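Local structure of outer membrane porin F (Pseudomonas aeruginosa, 4RLC) at residues 20-26 / 169-175; 79-85 / 107-113; 126-132 / 148-154. The protein forms an eight-stranded beta-barrel through its N-terminal domain in the outer membrane, where as a porin it probably passes small molecules. One frame throughout, in Å; residues are numbered along the deposited sequence.

Contact 1: residues 20-26 / 169-175; sequences SVEIEAF and LGVGFNF. With C8E ((hydroxyethyloxy)tri(ethyloxy)octane), chain C.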
loop_
_atom_site.group_PDB
_atom_site.type_symbol
_atom_site.label_atom_id
_atom_site.label_comp_id
_atom_site.label_asym_id
_atom_site.label_seq_id
_atom_site.Cartn_x
_atom_site.Cartn_y
_atom_site.Cartn_z
ATOM N N SER A 20 15.695 4.737 8.847
ATOM C CA SER A 20 14.591 5.640 9.080
ATOM C C SER A 20 13.251 4.884 9.047
ATOM O O SER A 20 13.173 3.753 8.536
ATOM C CB SER A 20 14.594 6.806 8.084
ATOM O OG SER A 20 14.259 6.362 6.775
ATOM N N VAL A 21 12.233 5.475 9.662
ATOM C CA VAL A 21 10.880 4.938 9.722
ATOM C C VAL A 21 9.903 5.884 9.085
ATOM O O VAL A 21 10.074 7.090 9.172
ATOM C CB VAL A 21 10.441 4.630 11.177
ATOM C CG1 VAL A 21 9.003 4.137 11.212
ATOM C CG2 VAL A 21 11.336 3.551 11.723
ATOM N N GLU A 22 8.863 5.351 8.442
ATOM C CA GLU A 22 7.818 6.133 7.830
ATOM C C GLU A 22 6.473 5.676 8.306
ATOM O O GLU A 22 6.223 4.460 8.446
ATOM C CB GLU A 22 7.842 6.040 6.257
ATOM C CG GLU A 22 8.901 6.912 5.723
ATOM C CD GLU A 22 9.037 6.944 4.193
ATOM O OE1 GLU A 22 8.362 6.201 3.450
ATOM O OE2 GLU A 22 9.887 7.743 3.823
ATOM N N ILE A 23 5.621 6.626 8.647
ATOM C CA ILE A 23 4.234 6.374 8.898
ATOM C C ILE A 23 3.431 7.062 7.813
ATOM O O ILE A 23 3.705 8.202 7.477
ATOM C CB ILE A 23 3.797 7.038 10.203
ATOM C CG1 ILE A 23 4.768 6.624 11.286
ATOM C CG2 ILE A 23 2.372 6.673 10.530
ATOM C CD1 ILE A 23 4.615 5.252 11.632
ATOM N N GLU A 24 2.429 6.356 7.295
ATOM C CA GLU A 24 1.671 6.848 6.106
ATOM C C GLU A 24 0.205 6.606 6.233
ATOM O O GLU A 24 -0.209 5.567 6.843
ATOM C CB GLU A 24 2.198 6.094 4.855
ATOM C CG GLU A 24 1.555 6.502 3.549
ATOM C CD GLU A 24 2.179 5.735 2.381
ATOM O OE1 GLU A 24 3.387 5.462 2.436
ATOM O OE2 GLU A 24 1.442 5.400 1.426
ATOM N N ALA A 25 -0.634 7.477 5.640
ATOM C CA ALA A 25 -2.063 7.268 5.496
ATOM C C ALA A 25 -2.279 7.182 4.000
ATOM O O ALA A 25 -1.640 7.911 3.297
ATOM C CB ALA A 25 -2.931 8.372 6.060
ATOM N N PHE A 26 -3.150 6.281 3.589
ATOM C CA PHE A 26 -3.473 6.123 2.123
ATOM C C PHE A 26 -4.930 5.923 1.821
ATOM O O PHE A 26 -5.715 5.494 2.661
ATOM C CB PHE A 26 -2.633 4.983 1.544
ATOM C CG PHE A 26 -2.990 3.628 2.028
ATOM C CD1 PHE A 26 -4.078 2.952 1.577
ATOM C CD2 PHE A 26 -2.186 3.028 3.039
ATOM C CE1 PHE A 26 -4.408 1.673 2.058
ATOM C CE2 PHE A 26 -2.509 1.776 3.506
ATOM C CZ PHE A 26 -3.632 1.129 3.063
ATOM N N LEU A 169 -3.506 7.580 -3.464
ATOM C CA LEU A 169 -2.727 8.678 -3.001
ATOM C C LEU A 169 -2.400 8.345 -1.512
ATOM O O LEU A 169 -3.044 7.510 -0.904
ATOM C CB LEU A 169 -3.501 9.997 -2.972
ATOM C CG LEU A 169 -3.778 10.624 -4.333
ATOM C CD1 LEU A 169 -4.678 11.839 -4.156
ATOM C CD2 LEU A 169 -2.526 11.089 -4.953
ATOM N N GLY A 170 -1.297 8.865 -1.064
ATOM C CA GLY A 170 -0.966 8.745 0.361
ATOM C C GLY A 170 -0.092 9.901 0.805
ATOM O O GLY A 170 0.404 10.699 0.034
ATOM N N VAL A 171 0.026 10.030 2.146
ATOM C CA VAL A 171 0.856 11.067 2.688
ATOM C C VAL A 171 1.575 10.442 3.884
ATOM O O VAL A 171 1.065 9.475 4.454
ATOM C CB VAL A 171 0.035 12.278 3.156
ATOM C CG1 VAL A 171 -0.822 12.796 2.050
ATOM C CG2 VAL A 171 -0.883 11.994 4.291
ATOM N N GLY A 172 2.751 10.936 4.149
ATOM C CA GLY A 172 3.498 10.370 5.296
ATOM C C GLY A 172 4.586 11.203 5.837
ATOM O O GLY A 172 4.873 12.295 5.345
ATOM N N PHE A 173 5.183 10.685 6.927
ATOM C CA PHE A 173 6.203 11.356 7.659
ATOM C C PHE A 173 7.342 10.344 7.941
ATOM O O PHE A 173 7.097 9.190 8.323
ATOM C CB PHE A 173 5.556 11.808 9.012
ATOM C CG PHE A 173 6.479 12.419 9.966
ATOM C CD1 PHE A 173 6.993 13.668 9.774
ATOM C CD2 PHE A 173 6.804 11.717 11.134
ATOM C CE1 PHE A 173 7.861 14.249 10.707
ATOM C CE2 PHE A 173 7.656 12.314 12.075
ATOM C CZ PHE A 173 8.194 13.560 11.835
ATOM N N ASN A 174 8.549 10.765 7.628
ATOM C CA ASN A 174 9.779 10.015 7.791
ATOM C C ASN A 174 10.575 10.616 8.904
ATOM O O ASN A 174 10.850 11.839 8.980
ATOM C CB ASN A 174 10.584 10.010 6.462
ATOM C CG ASN A 174 11.903 9.265 6.568
ATOM O OD1 ASN A 174 12.784 9.608 7.360
ATOM N ND2 ASN A 174 12.048 8.288 5.730
ATOM N N PHE A 175 10.944 9.750 9.845
ATOM C CA PHE A 175 11.756 10.184 10.985
ATOM C C PHE A 175 12.952 9.238 11.164
ATOM O O PHE A 175 12.957 8.070 10.816
ATOM C CB PHE A 175 10.924 10.340 12.274
ATOM C CG PHE A 175 10.068 9.185 12.621
ATOM C CD1 PHE A 175 8.855 8.994 11.966
ATOM C CD2 PHE A 175 10.489 8.218 13.531
ATOM C CE1 PHE A 175 8.067 7.903 12.211
ATOM C CE2 PHE A 175 9.706 7.115 13.799
ATOM C CZ PHE A 175 8.484 6.954 13.140
ATOM O OXT PHE A 175 13.996 9.712 11.664
HETATM C C1 C8E C . -3.840 -5.445 11.238
HETATM C C2 C8E C . -2.344 -5.245 11.226
HETATM C C3 C8E C . -1.909 -3.793 11.463
HETATM C C4 C8E C . -0.767 -3.477 10.510
HETATM C C5 C8E C . -0.136 -2.101 10.668
HETATM C C6 C8E C . -1.079 -0.925 10.724
HETATM C C7 C8E C . -0.282 0.349 10.479
HETATM C C8 C8E C . -1.078 1.640 10.642
HETATM O O9 C8E C . -0.155 2.688 11.009
HETATM C C10 C8E C . -0.350 4.007 10.468
HETATM C C11 C8E C . -1.285 4.869 11.320
HETATM O O12 C8E C . -1.261 6.266 10.937
HETATM C C13 C8E C . -2.080 6.618 9.818
HETATM C C14 C8E C . -3.555 6.686 10.203
HETATM O O15 C8E C . -4.348 6.051 9.195
HETATM C C16 C8E C . -5.744 6.323 9.256
HETATM C C17 C8E C . -6.231 6.435 7.834
HETATM O O18 C8E C . -7.575 6.010 7.735
#

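Contact 2: residues 79-85 / 107-113; sequences VHGNLTS and LAHQNIT. With C8E ((hydroxyethyloxy)tri(ethyloxy)octane), chain D.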
loop_
_atom_site.group_PDB
_atom_site.type_symbol
_atom_site.label_atom_id
_atom_site.label_comp_id
_atom_site.label_asym_id
_atom_site.label_seq_id
_atom_site.Cartn_x
_atom_site.Cartn_y
_atom_site.Cartn_z
ATOM N N VAL A 79 -20.778 -4.809 1.429
ATOM C CA VAL A 79 -19.483 -5.481 1.557
ATOM C C VAL A 79 -18.571 -4.775 2.573
ATOM O O VAL A 79 -18.515 -3.551 2.644
ATOM C CB VAL A 79 -18.809 -5.633 0.183
ATOM C CG1 VAL A 79 -17.375 -6.133 0.317
ATOM C CG2 VAL A 79 -19.631 -6.564 -0.691
ATOM N N HIS A 80 -17.938 -5.561 3.423
ATOM C CA HIS A 80 -17.095 -5.069 4.494
ATOM C C HIS A 80 -15.833 -5.880 4.360
ATOM O O HIS A 80 -15.868 -7.048 3.948
ATOM C CB HIS A 80 -17.720 -5.364 5.851
ATOM C CG HIS A 80 -18.577 -4.253 6.382
ATOM N ND1 HIS A 80 -19.923 -4.153 6.105
ATOM C CD2 HIS A 80 -18.285 -3.210 7.202
ATOM C CE1 HIS A 80 -20.423 -3.091 6.720
ATOM N NE2 HIS A 80 -19.448 -2.502 7.392
ATOM N N GLY A 81 -14.721 -5.283 4.676
ATOM C CA GLY A 81 -13.552 -6.093 4.852
ATOM C C GLY A 81 -12.289 -5.318 4.960
ATOM O O GLY A 81 -12.291 -4.080 5.125
ATOM N N ASN A 82 -11.195 -6.051 4.864
ATOM C CA ASN A 82 -9.907 -5.423 5.127
ATOM C C ASN A 82 -8.809 -6.152 4.408
ATOM O O ASN A 82 -9.027 -7.251 3.845
ATOM C CB ASN A 82 -9.640 -5.327 6.614
ATOM C CG ASN A 82 -9.702 -6.675 7.289
ATOM O OD1 ASN A 82 -8.915 -7.561 6.982
ATOM N ND2 ASN A 82 -10.726 -6.887 8.108
ATOM N N LEU A 83 -7.689 -5.474 4.335
ATOM C CA LEU A 83 -6.519 -5.977 3.642
ATOM C C LEU A 83 -5.265 -5.671 4.456
ATOM O O LEU A 83 -5.008 -4.479 4.764
ATOM C CB LEU A 83 -6.447 -5.329 2.261
ATOM C CG LEU A 83 -5.345 -5.778 1.301
ATOM C CD1 LEU A 83 -5.789 -7.088 0.726
ATOM C CD2 LEU A 83 -5.145 -4.809 0.147
ATOM N N THR A 84 -4.461 -6.686 4.763
ATOM C CA THR A 84 -3.213 -6.498 5.475
ATOM C C THR A 84 -2.096 -6.874 4.550
ATOM O O THR A 84 -2.164 -7.954 3.958
ATOM C CB THR A 84 -3.189 -7.385 6.683
ATOM O OG1 THR A 84 -4.411 -7.199 7.431
ATOM C CG2 THR A 84 -1.934 -7.117 7.484
ATOM N N SER A 85 -1.046 -6.069 4.446
ATOM C CA SER A 85 -0.057 -6.341 3.430
ATOM C C SER A 85 1.362 -6.116 3.935
ATOM O O SER A 85 1.596 -5.259 4.803
ATOM C CB SER A 85 -0.351 -5.397 2.270
ATOM O OG SER A 85 0.463 -5.658 1.191
ATOM N N LEU A 107 3.023 -9.500 -0.382
ATOM C CA LEU A 107 1.962 -10.419 -0.200
ATOM C C LEU A 107 0.910 -9.757 0.700
ATOM O O LEU A 107 1.244 -8.974 1.607
ATOM C CB LEU A 107 2.503 -11.622 0.548
ATOM C CG LEU A 107 3.427 -12.557 -0.247
ATOM C CD1 LEU A 107 3.932 -13.632 0.725
ATOM C CD2 LEU A 107 2.702 -13.162 -1.424
ATOM N N ALA A 108 -0.350 -10.103 0.448
ATOM C CA ALA A 108 -1.457 -9.547 1.156
ATOM C C ALA A 108 -2.435 -10.607 1.577
ATOM O O ALA A 108 -2.549 -11.673 0.972
ATOM C CB ALA A 108 -2.204 -8.462 0.319
ATOM N N HIS A 109 -3.159 -10.316 2.644
ATOM C CA HIS A 109 -4.221 -11.151 3.084
ATOM C C HIS A 109 -5.489 -10.316 3.163
ATOM O O HIS A 109 -5.507 -9.220 3.812
ATOM C CB HIS A 109 -3.858 -11.759 4.473
ATOM C CG HIS A 109 -4.872 -12.692 5.016
ATOM N ND1 HIS A 109 -4.915 -14.034 4.696
ATOM C CD2 HIS A 109 -5.923 -12.471 5.846
ATOM C CE1 HIS A 109 -5.942 -14.603 5.314
ATOM N NE2 HIS A 109 -6.562 -13.674 6.023
ATOM N N GLN A 110 -6.546 -10.783 2.496
ATOM C CA GLN A 110 -7.784 -10.051 2.406
ATOM C C GLN A 110 -8.852 -10.808 3.182
ATOM O O GLN A 110 -8.920 -12.065 3.126
ATOM C CB GLN A 110 -8.131 -9.940 0.889
ATOM C CG GLN A 110 -9.367 -9.160 0.539
ATOM C CD GLN A 110 -9.681 -9.217 -0.951
ATOM O OE1 GLN A 110 -9.498 -8.247 -1.683
ATOM N NE2 GLN A 110 -10.121 -10.325 -1.389
ATOM N N ASN A 111 -9.659 -10.093 3.955
ATOM C CA ASN A 111 -10.789 -10.693 4.659
ATOM C C ASN A 111 -12.001 -9.913 4.236
ATOM O O ASN A 111 -12.050 -8.685 4.447
ATOM C CB ASN A 111 -10.704 -10.553 6.177
ATOM C CG ASN A 111 -9.584 -11.284 6.794
ATOM O OD1 ASN A 111 -9.562 -12.510 6.833
ATOM N ND2 ASN A 111 -8.653 -10.555 7.330
ATOM N N ILE A 112 -12.964 -10.584 3.629
ATOM C CA ILE A 112 -14.148 -9.914 3.091
ATOM C C ILE A 112 -15.405 -10.600 3.635
ATOM O O ILE A 112 -15.484 -11.823 3.683
ATOM C CB ILE A 112 -14.133 -9.971 1.545
ATOM C CG1 ILE A 112 -13.234 -8.855 1.006
ATOM C CG2 ILE A 112 -15.524 -9.787 0.983
ATOM C CD1 ILE A 112 -12.905 -9.023 -0.459
ATOM N N THR A 113 -16.383 -9.782 4.046
ATOM C CA THR A 113 -17.698 -10.257 4.352
ATOM C C THR A 113 -18.664 -9.620 3.363
ATOM O O THR A 113 -18.668 -8.378 3.135
ATOM C CB THR A 113 -18.097 -9.863 5.762
ATOM O OG1 THR A 113 -17.121 -10.415 6.663
ATOM C CG2 THR A 113 -19.510 -10.350 6.081
HETATM C C1 C8E D . 5.470 -7.568 12.323
HETATM C C2 C8E D . 4.760 -8.578 11.441
HETATM C C3 C8E D . 3.529 -9.167 12.128
HETATM C C4 C8E D . 2.244 -8.436 11.744
HETATM C C5 C8E D . 1.304 -9.312 10.908
HETATM C C6 C8E D . 1.799 -9.487 9.466
HETATM C C7 C8E D . 1.022 -10.563 8.707
HETATM C C8 C8E D . 0.252 -10.005 7.521
HETATM O O9 C8E D . 1.039 -10.049 6.335
HETATM C C10 C8E D . 0.306 -10.224 5.111
HETATM C C11 C8E D . 0.680 -11.501 4.362
HETATM O O12 C8E D . -0.189 -12.565 4.697
HETATM C C13 C8E D . -0.293 -13.604 3.727
HETATM C C14 C8E D . -1.122 -14.769 4.276
HETATM O O HOH W 1 -6.568 -8.394 6.404
#

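Contact 3: residues 126-132 / 148-154; sequences TMANIGA and LDGQYGL. With C8E ((hydroxyethyloxy)tri(ethyloxy)octane), chain D.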
loop_
_atom_site.group_PDB
_atom_site.type_symbol
_atom_site.label_atom_id
_atom_site.label_comp_id
_atom_site.label_asym_id
_atom_site.label_seq_id
_atom_site.Cartn_x
_atom_site.Cartn_y
_atom_site.Cartn_z
ATOM N N THR A 126 -5.213 -15.066 0.257
ATOM C CA THR A 126 -3.838 -14.518 0.147
ATOM C C THR A 126 -3.588 -14.121 -1.292
ATOM O O THR A 126 -3.956 -14.867 -2.175
ATOM C CB THR A 126 -2.812 -15.578 0.604
ATOM O OG1 THR A 126 -3.064 -15.878 1.975
ATOM C CG2 THR A 126 -1.370 -15.077 0.425
ATOM N N MET A 127 -2.972 -12.954 -1.555
ATOM C CA MET A 127 -2.760 -12.496 -2.939
ATOM C C MET A 127 -1.333 -11.926 -3.028
ATOM O O MET A 127 -0.692 -11.657 -2.020
ATOM C CB MET A 127 -3.787 -11.427 -3.264
ATOM C CG MET A 127 -5.211 -11.930 -3.164
ATOM S SD MET A 127 -6.325 -10.541 -3.434
ATOM C CE MET A 127 -5.525 -9.260 -2.498
ATOM N N ALA A 128 -0.817 -11.855 -4.244
ATOM C CA ALA A 128 0.475 -11.255 -4.490
ATOM C C ALA A 128 0.231 -9.851 -4.937
ATOM O O ALA A 128 -0.752 -9.598 -5.678
ATOM C CB ALA A 128 1.200 -12.001 -5.592
ATOM N N ASN A 129 1.148 -8.958 -4.598
ATOM C CA ASN A 129 1.028 -7.533 -4.931
ATOM C C ASN A 129 2.162 -7.098 -5.782
ATOM O O ASN A 129 3.258 -7.480 -5.516
ATOM C CB ASN A 129 1.158 -6.626 -3.691
ATOM C CG ASN A 129 0.143 -6.898 -2.670
ATOM O OD1 ASN A 129 -0.966 -7.344 -2.993
ATOM N ND2 ASN A 129 0.492 -6.654 -1.405
ATOM N N ILE A 130 1.907 -6.268 -6.810
ATOM C CA ILE A 130 2.989 -5.583 -7.425
ATOM C C ILE A 130 2.525 -4.124 -7.558
ATOM O O ILE A 130 1.326 -3.842 -7.697
ATOM C CB ILE A 130 3.319 -6.225 -8.811
ATOM C CG1 ILE A 130 4.486 -5.523 -9.460
ATOM C CG2 ILE A 130 2.120 -6.199 -9.732
ATOM C CD1 ILE A 130 5.428 -6.471 -10.135
ATOM N N GLY A 131 3.466 -3.205 -7.514
ATOM C CA GLY A 131 3.121 -1.817 -7.652
ATOM C C GLY A 131 4.224 -0.920 -8.063
ATOM O O GLY A 131 5.415 -1.279 -8.062
ATOM N N ALA A 132 3.833 0.309 -8.362
ATOM C CA ALA A 132 4.794 1.347 -8.650
ATOM C C ALA A 132 4.163 2.714 -8.283
ATOM O O ALA A 132 2.943 2.909 -8.214
ATOM C CB ALA A 132 5.157 1.355 -10.169
ATOM N N LEU A 148 0.066 3.121 -8.153
ATOM C CA LEU A 148 -0.677 2.098 -8.888
ATOM C C LEU A 148 -0.327 0.754 -8.317
ATOM O O LEU A 148 0.865 0.486 -8.124
ATOM C CB LEU A 148 -0.219 2.103 -10.358
ATOM C CG LEU A 148 -0.527 3.355 -11.126
ATOM C CD1 LEU A 148 0.090 3.247 -12.522
ATOM C CD2 LEU A 148 -2.044 3.596 -11.215
ATOM N N ASP A 149 -1.310 -0.058 -7.938
ATOM C CA ASP A 149 -1.028 -1.333 -7.348
ATOM C C ASP A 149 -1.912 -2.382 -8.031
ATOM O O ASP A 149 -3.087 -2.131 -8.200
ATOM C CB ASP A 149 -1.350 -1.336 -5.834
ATOM C CG ASP A 149 -0.451 -0.399 -5.015
ATOM O OD1 ASP A 149 0.720 -0.778 -4.805
ATOM O OD2 ASP A 149 -0.902 0.703 -4.522
ATOM N N GLY A 150 -1.347 -3.542 -8.357
ATOM C CA GLY A 150 -2.091 -4.760 -8.815
ATOM C C GLY A 150 -2.061 -5.867 -7.754
ATOM O O GLY A 150 -0.981 -6.178 -7.177
ATOM N N GLN A 151 -3.218 -6.488 -7.531
ATOM C CA GLN A 151 -3.303 -7.613 -6.652
ATOM C C GLN A 151 -3.769 -8.804 -7.458
ATOM O O GLN A 151 -4.670 -8.691 -8.303
ATOM C CB GLN A 151 -4.285 -7.373 -5.522
ATOM C CG GLN A 151 -4.039 -6.115 -4.725
ATOM C CD GLN A 151 -5.248 -5.812 -3.869
ATOM O OE1 GLN A 151 -5.302 -6.186 -2.712
ATOM N NE2 GLN A 151 -6.251 -5.180 -4.465
ATOM N N TYR A 152 -3.056 -9.896 -7.265
ATOM C CA TYR A 152 -3.261 -11.107 -8.050
ATOM C C TYR A 152 -3.626 -12.275 -7.168
ATOM O O TYR A 152 -2.945 -12.560 -6.210
ATOM C CB TYR A 152 -2.010 -11.451 -8.860
ATOM C CG TYR A 152 -1.856 -10.519 -9.977
ATOM C CD1 TYR A 152 -1.168 -9.281 -9.807
ATOM C CD2 TYR A 152 -2.409 -10.813 -11.209
ATOM C CE1 TYR A 152 -1.074 -8.392 -10.859
ATOM C CE2 TYR A 152 -2.343 -9.910 -12.259
ATOM C CZ TYR A 152 -1.634 -8.715 -12.073
ATOM O OH TYR A 152 -1.576 -7.842 -13.126
ATOM N N GLY A 153 -4.726 -12.930 -7.517
ATOM C CA GLY A 153 -5.079 -14.265 -7.004
ATOM C C GLY A 153 -4.069 -15.318 -7.325
ATOM O O GLY A 153 -3.376 -15.252 -8.326
ATOM N N LEU A 154 -3.946 -16.292 -6.408
ATOM C CA LEU A 154 -2.901 -17.310 -6.484
ATOM C C LEU A 154 -3.434 -18.724 -6.754
ATOM O O LEU A 154 -2.679 -19.681 -6.772
ATOM C CB LEU A 154 -2.124 -17.298 -5.182
ATOM C CG LEU A 154 -1.432 -15.970 -4.912
ATOM C CD1 LEU A 154 -0.802 -15.948 -3.523
ATOM C CD2 LEU A 154 -0.492 -15.584 -6.056
HETATM C C1 C8E D . 5.470 -7.568 12.323
HETATM C C2 C8E D . 4.760 -8.578 11.441
HETATM C C3 C8E D . 3.529 -9.167 12.128
HETATM C C4 C8E D . 2.244 -8.436 11.744
HETATM C C5 C8E D . 1.304 -9.312 10.908
HETATM C C6 C8E D . 1.799 -9.487 9.466
HETATM C C7 C8E D . 1.022 -10.563 8.707
HETATM C C8 C8E D . 0.252 -10.005 7.521
HETATM O O9 C8E D . 1.039 -10.049 6.335
HETATM C C10 C8E D . 0.306 -10.224 5.111
HETATM C C11 C8E D . 0.680 -11.501 4.362
HETATM O O12 C8E D . -0.189 -12.565 4.697
HETATM C C13 C8E D . -0.293 -13.604 3.727
HETATM C C14 C8E D . -1.122 -14.769 4.276
#

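Contact 1: residues 20-26 / 169-175
The seam that closes the beta-barrel lies here: the first strand, 21-30, pairs with the last, 164-174, so that Ser20-Phe26 runs antiparallel to Leu169-Phe175 with 158° between the strand directions. The ladder is regular. Val21 pairs with Phe175, Ile23 with Phe173 and Ala25 with Val171, each through two N-H...O bonds, as in Ala25 N to Val171 O at 2.9 Å. Between these doublets the non-hydrogen-bonded pairs Glu24-Gly172 and Phe26-Gly170 bring their CA atoms to 4.0 Å.

On the face that carries Glu22, Glu24 and Asn174, polar groups do the work. Asn174 has CG anti to its own N (chi1 179°), which carries the amide back to the first strand, where ND2 serves two acceptors. Asn174 ND2 gives Glu22 OE2 a nearly straight bond of 2.9 Å within its own amide plane, reaching the carboxylate on the anti side and somewhat above its plane, and gives Ser20 OG a more bent one of 3.1 Å. Ser20 OG also bonds Gly17 O. Glu22 and Glu24 are buried, and their charges are answered from other strands by Lys135 and Lys145; Tyr137 OH also bonds Glu22 OE2.

The other face, with Val21, Ile23 and Ala25, is apolar. The Phe175 ring lies alongside Val21, whose CB sits over its face 4.0 Å from the centroid, a CH-pi contact, while Ile23 CG1 meets the ring edge 3.7 Å from Phe175 CE1. Detergent of chain C follows this surface, its O12 lying 3.7 Å from Ile23 CG2. A face rich in buried polar groups and an apolar one toward detergent, across a first-to-last strand pairing, are the hallmark of a closed outer-membrane barrel.

Contact 2: residues 79-85 / 107-113
Chi1 of 57° sets Asn82 CG between its backbone N and carbonyl carbon, while Asn111, at -65°, has CG beside its N; together these turns bring the two amides within bonding distance across a hydrogen-bonded pair of the antiparallel hairpin 80-91/98-115 in the barrel wall. Asn111 ND2 then gives Asn82 OD1 a nearly straight bond of 3.0 Å that lies in the carbonyl plane on a lone pair, although the two amide planes are 68° apart. The backbone supplies paired bonds at His80-Thr113, Asn82-Asn111 and Thr84-His109, with Asn82 N 2.8 Å from Asn111 O. At the non-hydrogen-bonded pair Gly81-Ile112 the strands come close, Gly81 CA lying 3.0 Å from Asn111 O.

On the opposite face of the sheet, Leu83 CD1 lies across the Gln110 side chain, 3.7 Å from Gln110 CB, and also touches Ala108 CB. Leu83 further packs on Tyr65 of the adjoining strand. Back on the asparagine face, a water donates to Asn82 OD1 at 2.6 Å and to His109 O at 2.9 Å, and accepts from Thr84 OG1 at 2.7 Å.

Contact 3: residues 126-132 / 148-154
Six backbone hydrogen bonds hold 126-132 against 148-154, two at each of the pairs Ala128-Tyr152, Ile130-Gly150 and Ala132-Leu148. Tyr152 N lies 2.8 Å from Ala128 O, and Leu148 N gives Ala132 O a nearly straight bond of 2.9 Å. The ladder belongs to the hairpin of strands 120-137 and 142-153, whose segments run antiparallel at 150°.

The polar side chains on the face of Asn129, Asp149 and Gln151 take their main partners from elsewhere in the barrel. Asp149 OD2 forms a salt bridge with Lys28, Gln151 NE2 donates to Tyr30 OH, and Asn129 ND2 donates to Asp87. Across the strands, Asn129 and Gln151 lie side by side with amide planes 49° apart; Asn129 OD1 meets the aliphatic Gln151 CG at 3.7 Å instead of a donor. The two amide oxygens, Asn129 OD1 and Gln151 OE1, are buried without a polar partner in the model. Met127 bends at chi3 (-42°), which carries its CE methyl over the Gln151 amide, only 3.1 Å from Gln151 OE1. Where the backbone passes Asp149 at Gly131, Gly131 CA lies 3.9 Å from Asp149 OD1.

On the other face the packing is apolar. Ile130 CG2 comes obliquely to the Tyr152 ring, 4.0 Å from Tyr152 CE1, while Ala128 O lies at the ring's edge; the hydroxyl of that tyrosine is held by Trp165 on the next strand. Farther along, Leu154 reaches back across, its CD2 4.0 Å from Ala128 CB and its CD1 3.6 Å from Thr126 O. Polar groups linked to other strands on one face, with an aromatic and aliphatic surface on the other, typify a hairpin in an outer-membrane beta-barrel wall.

All three contacts are antiparallel strand pairs of one barrel, each with a largely buried face and one nearer the surface; contact 3 has one exposed residue, contacts 1 and 2 three each. Contact 1 joins the chain's first and last strands, whereas contacts 2 and 3 each lie within a hairpin. Contacts 2 and 3 adjoin through a probable hydrogen bond from Met127 N to Ala108 O and by Leu83 packing on Gln151; both also touch the detergent of chain D. Contact 1 lies across the chain's centre, about 21 Å from each, centre to centre. Buried glutamates paired with lysines mark contact 1, an amide pair with water contact 2; contact 3 combines amides bonded to other strands with an Asp149-Lys28 salt bridge.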